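Local coordinates for AvrL567-D (Melampsora lini, PDB 2QVT), which is an avirulence protein of flax rust, probably recognised by matching resistance proteins of the flax host, its biochemical activity being unknown, at residues A[82-87]-A[98-103]. Sequence-based numbering, arbitrary orientation.
Sequences FCVHIA and RTLGTV
Val84 meets 98-103 through both its backbone and its methyls, at the bulge of an antiparallel pairing. Val84 N donates to Gly101 O at 3.1 Å, almost straight at 173°. Val84 O accepts from Leu100 N at 2.8 Å. The two partners are successive residues, and Cys83 pairs with Thr102 but His85 with Thr99: the register slips by one, the signature of a beta bulge. With CG1 anti to the backbone N, the valine splits its methyls. Val84 CG2 reaches Val103 CG1 at 3.7 Å, the two side chains crossing at about a right angle, while Val84 CG1 approaches Leu100 CD1. Leu100 CD1 also lies 4.0 Å from Ile86 CD1, continuing the apolar row, and Ile86 CG2 then packs on Arg98 CB, whose guanidinium turns away to the carbonyl of Leu96.

Regular pairing resumes on either side of the bulge. Phe82 and Val103 exchange two backbone bonds; the Phe82 N to Val103 O bond is the more bent of the two. Ile86 and Arg98 form a second such pair, in which Ile86 N sits 36° above the plane of the Arg98 carbonyl.

Within the bulge, Leu100 has helix-like backbone angles and Gly101 a positive phi of 119°, at which a CB would jam against Leu100 O. Further out, Phe69 of strand 67-71 touches Val84 and Val103, and Pro67 touches Leu100, so the apolar row faces the second sheet. Strand 141-148 bonds the other edge of 81-86, with Cys83 to Val147 and His85 to Lys145. The hairpin thus absorbs one extra residue while the backbone N and O of Val84 remain satisfied and its methyls stay in the apolar packing between the sheets.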
loop_
_atom_site.group_PDB
_atom_site.type_symbol
_atom_site.label_atom_id
_atom_site.label_comp_id
_atom_site.label_asym_id
_atom_site.label_seq_id
_atom_site.Cartn_x
_atom_site.Cartn_y
_atom_site.Cartn_z
ATOM N N PHE A 82 2.456 -9.660 -6.564
ATOM C CA PHE A 82 1.308 -9.322 -5.768
ATOM C C PHE A 82 0.890 -7.972 -6.269
ATOM O O PHE A 82 1.723 -7.093 -6.454
ATOM C CB PHE A 82 1.605 -9.260 -4.243
ATOM C CG PHE A 82 2.202 -10.521 -3.690
ATOM C CD1 PHE A 82 1.442 -11.398 -2.930
ATOM C CD2 PHE A 82 3.537 -10.837 -3.937
ATOM C CE1 PHE A 82 2.015 -12.610 -2.439
ATOM C CE2 PHE A 82 4.117 -12.041 -3.440
ATOM C CZ PHE A 82 3.348 -12.924 -2.718
ATOM N N CYS A 83 -0.421 -7.836 -6.446
ATOM C CA CYS A 83 -1.076 -6.575 -6.659
ATOM C C CYS A 83 -1.312 -5.930 -5.308
ATOM O O CYS A 83 -1.682 -6.600 -4.335
ATOM C CB CYS A 83 -2.404 -6.850 -7.340
ATOM S SG CYS A 83 -2.872 -5.582 -8.504
ATOM N N VAL A 84 -1.023 -4.642 -5.221
ATOM C CA VAL A 84 -1.307 -3.889 -4.007
ATOM C C VAL A 84 -2.630 -3.184 -4.256
ATOM O O VAL A 84 -2.682 -2.222 -4.999
ATOM C CB VAL A 84 -0.256 -2.809 -3.688
ATOM C CG1 VAL A 84 -0.607 -2.135 -2.343
ATOM C CG2 VAL A 84 1.147 -3.401 -3.669
ATOM N N HIS A 85 -3.688 -3.701 -3.660
ATOM C CA HIS A 85 -5.001 -3.095 -3.737
ATOM C C HIS A 85 -5.165 -1.999 -2.671
ATOM O O HIS A 85 -4.630 -2.084 -1.557
ATOM C CB HIS A 85 -6.098 -4.179 -3.545
ATOM C CG HIS A 85 -6.409 -4.974 -4.781
ATOM N ND1 HIS A 85 -5.557 -5.044 -5.871
ATOM C CD2 HIS A 85 -7.475 -5.734 -5.098
ATOM C CE1 HIS A 85 -6.085 -5.816 -6.805
ATOM N NE2 HIS A 85 -7.254 -6.241 -6.362
ATOM N N ILE A 86 -5.941 -0.984 -3.035
ATOM C CA ILE A 86 -6.239 0.104 -2.170
ATOM C C ILE A 86 -7.724 0.436 -2.322
ATOM O O ILE A 86 -8.242 0.501 -3.438
ATOM C CB ILE A 86 -5.336 1.364 -2.501
ATOM C CG1 ILE A 86 -5.555 2.474 -1.458
ATOM C CG2 ILE A 86 -5.519 1.838 -4.022
ATOM C CD1 ILE A 86 -4.448 3.600 -1.460
ATOM N N ALA A 87 -8.380 0.660 -1.185
ATOM C CA ALA A 87 -9.717 1.166 -1.121
ATOM C C ALA A 87 -9.873 2.686 -1.374
ATOM O O ALA A 87 -9.000 3.510 -1.045
ATOM C CB ALA A 87 -10.343 0.766 0.287
ATOM N N ARG A 98 -8.874 -0.510 -6.020
ATOM C CA ARG A 98 -8.016 0.033 -7.044
ATOM C C ARG A 98 -6.669 -0.597 -6.806
ATOM O O ARG A 98 -6.426 -1.243 -5.807
ATOM C CB ARG A 98 -7.917 1.559 -6.902
ATOM C CG ARG A 98 -8.598 2.460 -7.912
ATOM C CD ARG A 98 -10.061 2.200 -8.337
ATOM N NE ARG A 98 -11.137 2.198 -7.351
ATOM C CZ ARG A 98 -12.328 2.815 -7.475
ATOM N NH1 ARG A 98 -12.607 3.592 -8.495
ATOM N NH2 ARG A 98 -13.254 2.663 -6.537
ATOM N N THR A 99 -5.775 -0.378 -7.746
ATOM C CA THR A 99 -4.423 -0.887 -7.581
ATOM C C THR A 99 -3.354 0.230 -7.492
ATOM O O THR A 99 -3.545 1.307 -8.068
ATOM C CB THR A 99 -4.139 -2.010 -8.618
ATOM O OG1 THR A 99 -2.888 -2.614 -8.319
ATOM C CG2 THR A 99 -4.151 -1.509 -10.023
ATOM N N LEU A 100 -2.300 0.009 -6.679
ATOM C CA LEU A 100 -1.097 0.886 -6.665
ATOM C C LEU A 100 0.020 0.412 -7.637
ATOM O O LEU A 100 1.029 1.127 -7.882
ATOM C CB LEU A 100 -0.549 1.160 -5.214
ATOM C CG LEU A 100 -1.507 1.947 -4.242
ATOM C CD1 LEU A 100 -1.099 1.937 -2.767
ATOM C CD2 LEU A 100 -1.801 3.405 -4.671
ATOM N N GLY A 101 -0.159 -0.768 -8.213
ATOM C CA GLY A 101 0.947 -1.387 -8.929
ATOM C C GLY A 101 1.272 -2.712 -8.262
ATOM O O GLY A 101 0.467 -3.236 -7.485
ATOM N N THR A 102 2.430 -3.276 -8.589
ATOM C CA THR A 102 2.734 -4.617 -8.124
ATOM C C THR A 102 3.979 -4.550 -7.297
ATOM O O THR A 102 4.793 -3.658 -7.468
ATOM C CB THR A 102 2.909 -5.679 -9.278
ATOM O OG1 THR A 102 3.902 -5.211 -10.185
ATOM C CG2 THR A 102 1.571 -5.953 -10.045
ATOM N N VAL A 103 4.093 -5.494 -6.364
ATOM C CA VAL A 103 5.305 -5.663 -5.634
ATOM C C VAL A 103 5.745 -7.114 -5.871
ATOM O O VAL A 103 4.943 -7.947 -6.297
ATOM C CB VAL A 103 5.116 -5.280 -4.138
ATOM C CG1 VAL A 103 4.862 -3.757 -4.013
ATOM C CG2 VAL A 103 3.994 -6.072 -3.520
#